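Local coordinates for DNA polymerase (Bacillus phage phi29, PDB 2PY5), which replicates the viral genome by protein-primed, strand-displacing DNA synthesis with high processivity and fidelity, and proofreads with a 3'-5' exonuclease, at residues 171-174 with 175-179; 197-201 with 202-206; 379-382 with 383-386; 558-562 with 563-567. The protein carries 2 engineered substitutions. All blocks are in the same frame, centred on the assembly; numbering follows the deposited sequence.

Contact 1. Residues 171-174 with 175-179; sequences QIIA and EALLI
E175 N donates to Q171 O over 2.8 Å, the shortest backbone bond in this turn of helix 160-182, and the E175 side chain stays close to the same oxygen: its CG lies 3.1 Å from Q171 O. Three more i to i+4 bonds run along the helix, from A176 N to I172 O, L177 N to I173 O and L178 N to A174 O, the last at 3.0 Å. E175 runs extended beyond CG, and its carboxylate crosses the Q171 side chain at a slant, with OE2 3.6 Å from the aliphatic carbon CG of Q171. The amide of Q171 and the carboxylate of E175 stand nearly perpendicular, 81° apart. A different face carries the apolar pair. I173 has its CG2 branch anti to the backbone N, and that methyl meets CD1 of L177 at 3.6 Å. I173 also packs on S10 and on I133 of helix 130-136, while L177 rests on K125. The helix thus divides its chemistry: a partly exposed polar edge at Q171 and E175, and a buried hydrocarbon side at I173 and L177. That buried side lies against S122, which binds single-stranded DNA in exonucleolysis, and H61, which interacts with the primer terminal protein.

Contact 2. Residues 197-201 with 202-206; sequences GFKDI and ITTKK
I202 lies across the ring of F198 one helical turn back. Its CG2 methyl reaches CE1 of F198 at 3.5 Å, CD1 comes to 3.8 Å from CE2 of the same ring, and CG1 stands over one face, offset toward the rim. The backbone beneath this apolar contact is held by a nearly straight bond, I202 N to F198 O at 3.0 Å with an angle of 170° at the hydrogen. What sets the isoleucine over the ring is its first torsion: CG1 sits between the backbone N and the carbonyl carbon (chi1 76°). One residue on, the helix ends. T203 takes positive phi, and its N makes a weak, bent bond to K199 O. T203 is also the N-cap of helix 204-210, OG1 accepting from K206 N at 3.2 Å. Farther out, F198 meets F360, F363 and F207, I201 packs on K366, K199 makes a cation-pi contact with F207, and D200 is in a salt bridge with K196. T203 thus joins the two helices, weakly through its N to the first and through its capping hydroxyl to the second, while the F198-I202 pair gives this junction, in the region that coordinates synthesis and degradation, an apolar side facing the polymerization domain.

Contact 3. Residues 379-382 with 383-386; sequences KQLA and KLML
K383 and Q380 lie side by side, pointing the same way, on the partly exposed, solvent side of helix 376-387, and K383 NZ donates to Q380 OE1 at 3.1 Å. The bond comes in 18° from the amide plane. Both chains bend to meet: Q380 folds at chi2 (-39°) and K383 at chi3 (65°), which brings amide and ammonium together. A water accepts from Q380 NE2 at 2.9 Å and more weakly from K383 NZ, closing a small polar ring, and NE2 also bonds to G376 O, so the amide is held through both its oxygen and its nitrogen. K379 runs out extended nearby, its NZ 6.5 Å from K383 NZ.

The tightly packed side is apolar: A382, M385 and L386 are buried against W367 of helix 361-373. Behind them the backbone is bonded from M385 N to L381 O and from L386 N to A382 O, the latter at 3.0 Å. Set apart from this is a looser apolar pair, L381 and L384, which meet CD2 to CD2 at 4.3 Å and both touch Q180 of helix 160-182.

K379 stabilises the incoming nucleotide; K383 binds nucleotide in a structure of this enzyme and is probably involved in nucleotide selection. The neutral amide oxygen of Q380 can hold the K383 ammonium without neutralising it, consistent with that role in nucleotide binding.

Contact 4. Residues 558-562 with 563-567; sequences PVQVP and GGVVL. With nucleotides of chain A; nucleotides of chain B.
A beta hairpin near the C-terminus joins strands 551-561 and 564-573 through a two-residue loop, P562-G563, in a type II turn from V561 to G564. V561 and G564 form a hydrogen-bonded antiparallel pair: V561 N donates to G564 O at 2.9 Å, and G564 N returns a bond to V561 O. V559 and V566 repeat the pattern, with V559 N to V566 O at 2.9 Å. Between them, at the non-hydrogen-bonded pair Q560-V565, CA of V565 makes a CA-H...O contact with V559 O. G563 and G564 take backbone angles open to glycine (phi 103° and 166°), which let the chain turn tightly.

P558, Q560, V565 and L567 share one face. CB of P558 touches both CG1 of V565, 3.6 Å away, and CD2 of L567, 3.7 Å away. With CG of L567 anti to the carbonyl carbon (chi1 -64°), its branches split: CD2 goes to the proline, and CD1 lies 3.7 Å from N1 of DT7 and equally close to C2 of DT6, both of chain A. The Q560 side chain crosses V565 and approaches DT5 of chain B. On the face of V559, V561 and V566, CG2 of V561 meets CG2 of V566 at 3.9 Å.

Residues 563-575 are involved in DNA binding and terminal-protein interaction. The nucleotide-facing side packs on helix 63-76, with V565 on A68 and both V565 and L567 on F65, which binds single-stranded DNA in exonucleolysis. Q560 touches L412 and F414 of strand 412-416, and V561 and V566 are covered by V19 and C22.

In the fold
Contact 3 touches both contact 1 and contact 2. Its L381 CD1 packs on I179 CG2 of contact 1 at 4.0 Å, and its M385 CE lies 4.2 Å from G197 CA of contact 2, so the helix carrying K379 and K383 joins the exonuclease region to the segment that coordinates synthesis with degradation. Contacts 1 and 2 do not touch; their nearest atoms are about 14 Å apart. The hairpin of contact 4 stands on its own, its centre about 28 Å from that of contact 1 and 43 Å from that of contact 2. It touches bound DNA directly, whereas the nearest atoms of contacts 1, 2 and 3 stay about 7, 8 and 9 Å from it.

Contact 1. Residues 171-174 with 175-179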
loop_
_atom_site.group_PDB
_atom_site.type_symbol
_atom_site.label_atom_id
_atom_site.label_comp_id
_atom_site.label_asym_id
_atom_site.label_seq_id
_atom_site.Cartn_x
_atom_site.Cartn_y
_atom_site.Cartn_z
ATOM N N GLN F 171 -16.754 16.576 -2.009
ATOM C CA GLN F 171 -17.153 16.466 -3.409
ATOM C C GLN F 171 -16.089 15.745 -4.230
ATOM O O GLN F 171 -16.428 15.032 -5.163
ATOM C CB GLN F 171 -17.467 17.843 -4.014
ATOM C CG GLN F 171 -17.974 17.746 -5.453
ATOM C CD GLN F 171 -18.593 19.021 -5.992
ATOM O OE1 GLN F 171 -18.662 19.218 -7.208
ATOM N NE2 GLN F 171 -19.058 19.878 -5.105
ATOM N N ILE F 172 -14.811 15.940 -3.900
ATOM C CA ILE F 172 -13.738 15.201 -4.598
ATOM C C ILE F 172 -13.962 13.692 -4.430
ATOM O O ILE F 172 -13.946 12.936 -5.415
ATOM C CB ILE F 172 -12.345 15.583 -4.068
ATOM C CG1 ILE F 172 -11.957 16.976 -4.563
ATOM C CG2 ILE F 172 -11.283 14.538 -4.517
ATOM C CD1 ILE F 172 -10.886 17.635 -3.723
ATOM N N ILE F 173 -14.166 13.257 -3.188
ATOM C CA ILE F 173 -14.379 11.837 -2.913
ATOM C C ILE F 173 -15.721 11.349 -3.515
ATOM O O ILE F 173 -15.778 10.264 -4.081
ATOM C CB ILE F 173 -14.250 11.518 -1.413
ATOM C CG1 ILE F 173 -12.804 11.757 -0.932
ATOM C CG2 ILE F 173 -14.675 10.079 -1.138
ATOM C CD1 ILE F 173 -11.706 10.953 -1.689
ATOM N N ALA F 174 -16.771 12.165 -3.446
ATOM C CA ALA F 174 -18.028 11.808 -4.126
ATOM C C ALA F 174 -17.834 11.593 -5.619
ATOM O O ALA F 174 -18.347 10.629 -6.184
ATOM C CB ALA F 174 -19.103 12.876 -3.894
ATOM N N GLU F 175 -17.123 12.508 -6.276
ATOM C CA GLU F 175 -16.907 12.416 -7.721
ATOM C C GLU F 175 -16.080 11.180 -8.082
ATOM O O GLU F 175 -16.382 10.479 -9.049
ATOM C CB GLU F 175 -16.240 13.685 -8.250
ATOM C CG GLU F 175 -17.174 14.924 -8.209
ATOM C CD GLU F 175 -16.496 16.228 -8.616
ATOM O OE1 GLU F 175 -15.248 16.284 -8.644
ATOM O OE2 GLU F 175 -17.221 17.202 -8.919
ATOM N N ALA F 176 -15.024 10.940 -7.313
ATOM C CA ALA F 176 -14.125 9.818 -7.589
ATOM C C ALA F 176 -14.829 8.485 -7.342
ATOM O O ALA F 176 -14.720 7.574 -8.159
ATOM C CB ALA F 176 -12.840 9.916 -6.757
ATOM N N LEU F 177 -15.554 8.380 -6.228
ATOM C CA LEU F 177 -16.277 7.141 -5.940
ATOM C C LEU F 177 -17.366 6.861 -6.965
ATOM O O LEU F 177 -17.550 5.717 -7.370
ATOM C CB LEU F 177 -16.888 7.154 -4.554
ATOM C CG LEU F 177 -15.906 7.031 -3.406
ATOM C CD1 LEU F 177 -16.640 7.219 -2.102
ATOM C CD2 LEU F 177 -15.216 5.659 -3.438
ATOM N N LEU F 178 -18.075 7.895 -7.403
ATOM C CA LEU F 178 -19.118 7.679 -8.405
ATOM C C LEU F 178 -18.531 7.123 -9.717
ATOM O O LEU F 178 -19.077 6.176 -10.312
ATOM C CB LEU F 178 -19.921 8.960 -8.653
ATOM C CG LEU F 178 -21.113 8.769 -9.598
ATOM C CD1 LEU F 178 -22.058 7.727 -9.055
ATOM C CD2 LEU F 178 -21.818 10.077 -9.817
ATOM N N ILE F 179 -17.418 7.696 -10.181
ATOM C CA ILE F 179 -16.743 7.184 -11.361
ATOM C C ILE F 179 -16.343 5.713 -11.168
ATOM O O ILE F 179 -16.567 4.900 -12.048
ATOM C CB ILE F 179 -15.502 8.041 -11.730
ATOM C CG1 ILE F 179 -15.930 9.452 -12.163
ATOM C CG2 ILE F 179 -14.711 7.395 -12.823
ATOM C CD1 ILE F 179 -14.819 10.490 -12.022
#

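Contact 2. Residues 197-201 with 202-206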
loop_
_atom_site.group_PDB
_atom_site.type_symbol
_atom_site.label_atom_id
_atom_site.label_comp_id
_atom_site.label_asym_id
_atom_site.label_seq_id
_atom_site.Cartn_x
_atom_site.Cartn_y
_atom_site.Cartn_z
ATOM N N GLY F 197 -12.699 -9.026 -10.589
ATOM C CA GLY F 197 -12.485 -8.832 -12.033
ATOM C C GLY F 197 -11.711 -9.966 -12.651
ATOM O O GLY F 197 -12.052 -10.440 -13.749
ATOM N N PHE F 198 -10.688 -10.414 -11.954
ATOM C CA PHE F 198 -9.911 -11.569 -12.388
ATOM C C PHE F 198 -10.788 -12.816 -12.473
ATOM O O PHE F 198 -10.769 -13.540 -13.481
ATOM C CB PHE F 198 -8.760 -11.793 -11.432
ATOM C CG PHE F 198 -7.934 -12.985 -11.760
ATOM C CD1 PHE F 198 -7.224 -13.053 -12.950
ATOM C CD2 PHE F 198 -7.868 -14.044 -10.884
ATOM C CE1 PHE F 198 -6.453 -14.173 -13.245
ATOM C CE2 PHE F 198 -7.103 -15.169 -11.178
ATOM C CZ PHE F 198 -6.403 -15.229 -12.350
ATOM N N LYS F 199 -11.567 -13.087 -11.432
ATOM C CA LYS F 199 -12.510 -14.228 -11.482
ATOM C C LYS F 199 -13.494 -14.146 -12.629
ATOM O O LYS F 199 -13.808 -15.166 -13.256
ATOM C CB LYS F 199 -13.267 -14.381 -10.178
ATOM C CG LYS F 199 -12.374 -14.815 -9.078
ATOM C CD LYS F 199 -13.149 -15.016 -7.804
ATOM C CE LYS F 199 -12.249 -15.499 -6.706
ATOM N NZ LYS F 199 -12.950 -15.549 -5.390
ATOM N N ASP F 200 -13.974 -12.947 -12.922
ATOM C CA ASP F 200 -14.900 -12.744 -14.060
ATOM C C ASP F 200 -14.249 -13.232 -15.350
ATOM O O ASP F 200 -14.918 -13.845 -16.208
ATOM C CB ASP F 200 -15.262 -11.263 -14.247
ATOM C CG ASP F 200 -16.231 -10.726 -13.187
ATOM O OD1 ASP F 200 -16.804 -11.507 -12.402
ATOM O OD2 ASP F 200 -16.384 -9.485 -13.151
ATOM N N ILE F 201 -12.962 -12.932 -15.508
ATOM C CA ILE F 201 -12.263 -13.183 -16.766
ATOM C C ILE F 201 -11.837 -14.627 -16.917
ATOM O O ILE F 201 -12.010 -15.205 -17.997
ATOM C CB ILE F 201 -11.064 -12.234 -16.930
ATOM C CG1 ILE F 201 -11.560 -10.798 -17.110
ATOM C CG2 ILE F 201 -10.187 -12.652 -18.133
ATOM C CD1 ILE F 201 -12.526 -10.606 -18.261
ATOM N N ILE F 202 -11.307 -15.231 -15.858
ATOM C CA ILE F 202 -10.892 -16.641 -15.954
ATOM C C ILE F 202 -12.036 -17.611 -15.669
ATOM O O ILE F 202 -11.946 -18.778 -16.051
ATOM C CB ILE F 202 -9.638 -16.952 -15.093
ATOM C CG1 ILE F 202 -9.970 -17.052 -13.609
ATOM C CG2 ILE F 202 -8.568 -15.914 -15.357
ATOM C CD1 ILE F 202 -8.988 -17.987 -12.858
ATOM N N THR F 203 -13.127 -17.090 -15.083
ATOM C CA THR F 203 -14.315 -17.816 -14.593
ATOM C C THR F 203 -14.088 -18.428 -13.230
ATOM O O THR F 203 -13.001 -18.930 -12.942
ATOM C CB THR F 203 -14.861 -18.924 -15.548
ATOM O OG1 THR F 203 -14.040 -20.109 -15.464
ATOM C CG2 THR F 203 -14.946 -18.423 -16.981
ATOM N N THR F 204 -15.117 -18.376 -12.388
ATOM C CA THR F 204 -15.059 -18.970 -11.062
ATOM C C THR F 204 -14.816 -20.482 -11.136
ATOM O O THR F 204 -14.089 -21.015 -10.324
ATOM C CB THR F 204 -16.344 -18.659 -10.251
ATOM O OG1 THR F 204 -16.355 -17.274 -9.897
ATOM C CG2 THR F 204 -16.404 -19.491 -8.994
ATOM N N LYS F 205 -15.406 -21.156 -12.124
ATOM C CA LYS F 205 -15.185 -22.589 -12.328
ATOM C C LYS F 205 -13.687 -22.885 -12.436
ATOM O O LYS F 205 -13.167 -23.764 -11.732
ATOM C CB LYS F 205 -15.905 -23.064 -13.594
ATOM C CG LYS F 205 -15.786 -24.552 -13.867
ATOM C CD LYS F 205 -16.651 -24.957 -15.058
ATOM C CE LYS F 205 -16.567 -26.457 -15.327
ATOM N NZ LYS F 205 -17.155 -27.276 -14.227
ATOM N N LYS F 206 -12.996 -22.158 -13.310
ATOM C CA LYS F 206 -11.556 -22.368 -13.473
ATOM C C LYS F 206 -10.808 -21.965 -12.213
ATOM O O LYS F 206 -9.905 -22.675 -11.775
ATOM C CB LYS F 206 -10.998 -21.598 -14.672
ATOM C CG LYS F 206 -9.495 -21.854 -14.915
ATOM C CD LYS F 206 -8.983 -21.322 -16.250
ATOM C CE LYS F 206 -7.476 -21.555 -16.398
ATOM N NZ LYS F 206 -6.891 -20.778 -17.553
#

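Contact 3. Residues 379-382 with 383-386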
loop_
_atom_site.group_PDB
_atom_site.type_symbol
_atom_site.label_atom_id
_atom_site.label_comp_id
_atom_site.label_asym_id
_atom_site.label_seq_id
_atom_site.Cartn_x
_atom_site.Cartn_y
_atom_site.Cartn_z
ATOM N N LYS F 379 -8.310 5.950 -16.453
ATOM C CA LYS F 379 -6.936 5.460 -16.557
ATOM C C LYS F 379 -6.423 5.055 -15.179
ATOM O O LYS F 379 -5.815 4.007 -15.034
ATOM C CB LYS F 379 -6.004 6.506 -17.150
ATOM C CG LYS F 379 -4.578 5.999 -17.337
ATOM C CD LYS F 379 -3.707 7.026 -17.996
ATOM C CE LYS F 379 -2.370 6.450 -18.384
ATOM N NZ LYS F 379 -1.641 7.362 -19.303
ATOM N N GLN F 380 -6.681 5.884 -14.166
ATOM C CA GLN F 380 -6.219 5.572 -12.808
ATOM C C GLN F 380 -6.857 4.299 -12.296
ATOM O O GLN F 380 -6.244 3.543 -11.541
ATOM C CB GLN F 380 -6.557 6.703 -11.813
ATOM C CG GLN F 380 -6.041 8.066 -12.185
ATOM C CD GLN F 380 -4.659 8.036 -12.782
ATOM O OE1 GLN F 380 -3.717 7.529 -12.172
ATOM N NE2 GLN F 380 -4.526 8.578 -13.989
ATOM N N LEU F 381 -8.122 4.090 -12.646
ATOM C CA LEU F 381 -8.829 2.920 -12.185
ATOM C C LEU F 381 -8.290 1.663 -12.851
ATOM O O LEU F 381 -8.222 0.619 -12.216
ATOM C CB LEU F 381 -10.323 3.056 -12.417
ATOM C CG LEU F 381 -10.994 4.120 -11.558
ATOM C CD1 LEU F 381 -12.432 4.264 -12.035
ATOM C CD2 LEU F 381 -10.928 3.793 -10.066
ATOM N N ALA F 382 -7.888 1.774 -14.115
ATOM C CA ALA F 382 -7.263 0.638 -14.813
ATOM C C ALA F 382 -5.938 0.264 -14.156
ATOM O O ALA F 382 -5.634 -0.911 -13.967
ATOM C CB ALA F 382 -7.070 0.964 -16.289
ATOM N N LYS F 383 -5.148 1.268 -13.794
ATOM C CA LYS F 383 -3.907 1.047 -13.063
ATOM C C LYS F 383 -4.194 0.374 -11.728
ATOM O O LYS F 383 -3.511 -0.559 -11.313
ATOM C CB LYS F 383 -3.193 2.374 -12.852
ATOM C CG LYS F 383 -2.711 2.994 -14.159
ATOM C CD LYS F 383 -2.384 4.461 -14.015
ATOM C CE LYS F 383 -1.224 4.706 -13.102
ATOM N NZ LYS F 383 -0.987 6.185 -12.971
ATOM N N LEU F 384 -5.230 0.854 -11.050
ATOM C CA LEU F 384 -5.611 0.285 -9.781
ATOM C C LEU F 384 -6.001 -1.188 -9.918
ATOM O O LEU F 384 -5.601 -2.024 -9.109
ATOM C CB LEU F 384 -6.751 1.111 -9.165
ATOM C CG LEU F 384 -7.031 0.969 -7.685
ATOM C CD1 LEU F 384 -5.817 1.289 -6.804
ATOM C CD2 LEU F 384 -8.191 1.899 -7.351
ATOM N N MET F 385 -6.740 -1.531 -10.969
ATOM C CA MET F 385 -7.116 -2.927 -11.193
ATOM C C MET F 385 -5.880 -3.814 -11.428
ATOM O O MET F 385 -5.762 -4.905 -10.883
ATOM C CB MET F 385 -8.074 -3.044 -12.377
ATOM C CG MET F 385 -9.485 -2.546 -12.078
ATOM S SD MET F 385 -10.370 -3.584 -10.920
ATOM C CE MET F 385 -10.746 -5.035 -11.918
ATOM N N LEU F 386 -4.952 -3.323 -12.230
ATOM C CA LEU F 386 -3.726 -4.068 -12.534
ATOM C C LEU F 386 -2.841 -4.229 -11.308
ATOM O O LEU F 386 -2.206 -5.267 -11.123
ATOM C CB LEU F 386 -2.950 -3.347 -13.636
ATOM C CG LEU F 386 -3.586 -3.457 -15.021
ATOM C CD1 LEU F 386 -3.027 -2.404 -15.957
ATOM C CD2 LEU F 386 -3.385 -4.868 -15.608
HETATM O O HOH W 1 -1.778 8.672 -15.037
#

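Contact 4. Residues 558-562 with 563-567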
loop_
_atom_site.group_PDB
_atom_site.type_symbol
_atom_site.label_atom_id
_atom_site.label_comp_id
_atom_site.label_asym_id
_atom_site.label_seq_id
_atom_site.Cartn_x
_atom_site.Cartn_y
_atom_site.Cartn_z
ATOM N N PRO F 558 -0.796 10.123 15.513
ATOM C CA PRO F 558 -2.128 10.032 16.101
ATOM C C PRO F 558 -2.132 9.495 17.537
ATOM O O PRO F 558 -1.546 8.447 17.821
ATOM C CB PRO F 558 -2.851 9.082 15.160
ATOM C CG PRO F 558 -1.774 8.214 14.636
ATOM C CD PRO F 558 -0.554 9.046 14.541
ATOM N N VAL F 559 -2.798 10.224 18.428
ATOM C CA VAL F 559 -2.947 9.827 19.812
ATOM C C VAL F 559 -4.443 9.742 20.114
ATOM O O VAL F 559 -5.183 10.688 19.833
ATOM C CB VAL F 559 -2.286 10.867 20.757
ATOM C CG1 VAL F 559 -2.464 10.470 22.218
ATOM C CG2 VAL F 559 -0.812 11.040 20.389
ATOM N N GLN F 560 -4.895 8.622 20.686
ATOM C CA GLN F 560 -6.270 8.528 21.174
ATOM C C GLN F 560 -6.397 9.304 22.480
ATOM O O GLN F 560 -5.659 9.056 23.450
ATOM C CB GLN F 560 -6.724 7.092 21.438
ATOM C CG GLN F 560 -6.638 6.136 20.237
ATOM C CD GLN F 560 -7.700 6.344 19.146
ATOM O OE1 GLN F 560 -7.566 5.802 18.037
ATOM N NE2 GLN F 560 -8.712 7.108 19.427
ATOM N N VAL F 561 -7.343 10.231 22.484
ATOM C CA VAL F 561 -7.701 11.035 23.636
ATOM C C VAL F 561 -9.234 10.995 23.824
ATOM O O VAL F 561 -9.953 10.491 22.954
ATOM C CB VAL F 561 -7.220 12.499 23.430
ATOM C CG1 VAL F 561 -5.714 12.539 23.235
ATOM C CG2 VAL F 561 -7.933 13.124 22.207
ATOM N N PRO F 562 -9.753 11.506 24.955
ATOM C CA PRO F 562 -11.202 11.579 25.085
ATOM C C PRO F 562 -11.812 12.370 23.908
ATOM O O PRO F 562 -11.399 13.496 23.629
ATOM C CB PRO F 562 -11.401 12.280 26.442
ATOM C CG PRO F 562 -10.147 11.976 27.174
ATOM C CD PRO F 562 -9.071 11.999 26.164
ATOM N N GLY F 563 -12.736 11.743 23.207
ATOM C CA GLY F 563 -13.409 12.365 22.074
ATOM C C GLY F 563 -12.952 11.924 20.705
ATOM O O GLY F 563 -13.722 11.939 19.758
ATOM N N GLY F 564 -11.691 11.531 20.567
ATOM C CA GLY F 564 -11.196 11.112 19.286
ATOM C C GLY F 564 -9.695 11.012 19.217
ATOM O O GLY F 564 -9.047 10.613 20.179
ATOM N N VAL F 565 -9.145 11.436 18.096
ATOM C CA VAL F 565 -7.712 11.366 17.825
ATOM C C VAL F 565 -7.188 12.783 17.614
ATOM O O VAL F 565 -7.773 13.543 16.847
ATOM C CB VAL F 565 -7.375 10.515 16.568
ATOM C CG1 VAL F 565 -5.923 10.751 16.097
ATOM C CG2 VAL F 565 -7.601 9.041 16.854
ATOM N N VAL F 566 -6.083 13.108 18.283
ATOM C CA VAL F 566 -5.304 14.307 17.969
ATOM C C VAL F 566 -4.018 13.892 17.276
ATOM O O VAL F 566 -3.349 12.956 17.706
ATOM C CB VAL F 566 -4.967 15.113 19.236
ATOM C CG1 VAL F 566 -3.985 16.247 18.923
ATOM C CG2 VAL F 566 -6.232 15.645 19.841
ATOM N N LEU F 567 -3.680 14.599 16.206
ATOM C CA LEU F 567 -2.423 14.421 15.501
ATOM C C LEU F 567 -1.435 15.376 16.143
ATOM O O LEU F 567 -1.535 16.593 15.971
ATOM C CB LEU F 567 -2.603 14.728 14.020
ATOM C CG LEU F 567 -3.561 13.757 13.310
ATOM C CD1 LEU F 567 -3.826 14.181 11.877
ATOM C CD2 LEU F 567 -2.957 12.364 13.356
ATOM P P DT A 7 -8.064 16.303 6.809
ATOM O OP1 DT A 7 -9.278 16.849 6.182
ATOM O OP2 DT A 7 -6.735 16.631 6.255
ATOM O "O5'" DT A 7 -7.988 16.726 8.348
ATOM C "C5'" DT A 7 -9.052 16.447 9.245
ATOM C "C4'" DT A 7 -8.675 17.001 10.607
ATOM O "O4'" DT A 7 -7.447 16.388 11.047
ATOM C "C3'" DT A 7 -8.390 18.504 10.665
ATOM O "O3'" DT A 7 -9.578 19.287 10.836
ATOM C "C2'" DT A 7 -7.518 18.578 11.911
ATOM C "C1'" DT A 7 -6.707 17.296 11.843
ATOM N N1 DT A 7 -5.329 17.466 11.253
ATOM C C2 DT A 7 -4.325 17.859 12.102
ATOM O O2 DT A 7 -4.499 18.080 13.287
ATOM N N3 DT A 7 -3.095 17.986 11.521
ATOM C C4 DT A 7 -2.773 17.759 10.198
ATOM O O4 DT A 7 -1.620 17.908 9.780
ATOM C C5 DT A 7 -3.869 17.349 9.356
ATOM C C7 DT A 7 -3.631 17.071 7.902
ATOM C C6 DT A 7 -5.088 17.217 9.908
ATOM P P DT B 5 -1.801 -2.507 18.899
ATOM O OP1 DT B 5 -0.451 -3.074 19.158
ATOM O OP2 DT B 5 -3.013 -3.326 19.130
ATOM O "O5'" DT B 5 -1.989 -1.198 19.803
ATOM C "C5'" DT B 5 -0.968 -0.218 19.874
ATOM C "C4'" DT B 5 -1.550 1.121 20.285
ATOM O "O4'" DT B 5 -2.350 1.674 19.211
ATOM C "C3'" DT B 5 -2.480 1.094 21.489
ATOM O "O3'" DT B 5 -2.295 2.287 22.234
ATOM C "C2'" DT B 5 -3.878 1.022 20.878
ATOM C "C1'" DT B 5 -3.681 1.899 19.654
ATOM N N1 DT B 5 -4.530 1.575 18.473
ATOM C C2 DT B 5 -5.214 2.587 17.830
ATOM O O2 DT B 5 -5.201 3.784 18.146
ATOM N N3 DT B 5 -5.927 2.138 16.741
ATOM C C4 DT B 5 -6.029 0.845 16.261
ATOM O O4 DT B 5 -6.694 0.592 15.261
ATOM C C5 DT B 5 -5.280 -0.152 16.973
ATOM C C7 DT B 5 -5.305 -1.584 16.551
ATOM C C6 DT B 5 -4.568 0.254 18.038
ATOM P P DT A 6 -5.488 12.466 3.341
ATOM O OP1 DT A 6 -6.585 12.684 2.405
ATOM O OP2 DT A 6 -4.280 13.296 3.307
ATOM O "O5'" DT A 6 -6.036 12.675 4.838
ATOM C "C5'" DT A 6 -7.343 12.255 5.192
ATOM C "C4'" DT A 6 -7.487 12.443 6.684
ATOM O "O4'" DT A 6 -6.550 11.618 7.396
ATOM C "C3'" DT A 6 -7.175 13.864 7.141
ATOM O "O3'" DT A 6 -8.301 14.723 6.974
ATOM C "C2'" DT A 6 -6.780 13.647 8.596
ATOM C "C1'" DT A 6 -6.213 12.233 8.626
ATOM N N1 DT A 6 -4.727 12.168 8.743
ATOM C C2 DT A 6 -4.188 11.271 9.631
ATOM O O2 DT A 6 -4.851 10.528 10.327
ATOM N N3 DT A 6 -2.816 11.283 9.676
ATOM C C4 DT A 6 -1.959 12.071 8.924
ATOM O O4 DT A 6 -0.740 11.986 9.043
ATOM C C5 DT A 6 -2.595 12.966 7.990
ATOM C C7 DT A 6 -1.776 13.864 7.125
ATOM C C6 DT A 6 -3.941 12.975 7.943
#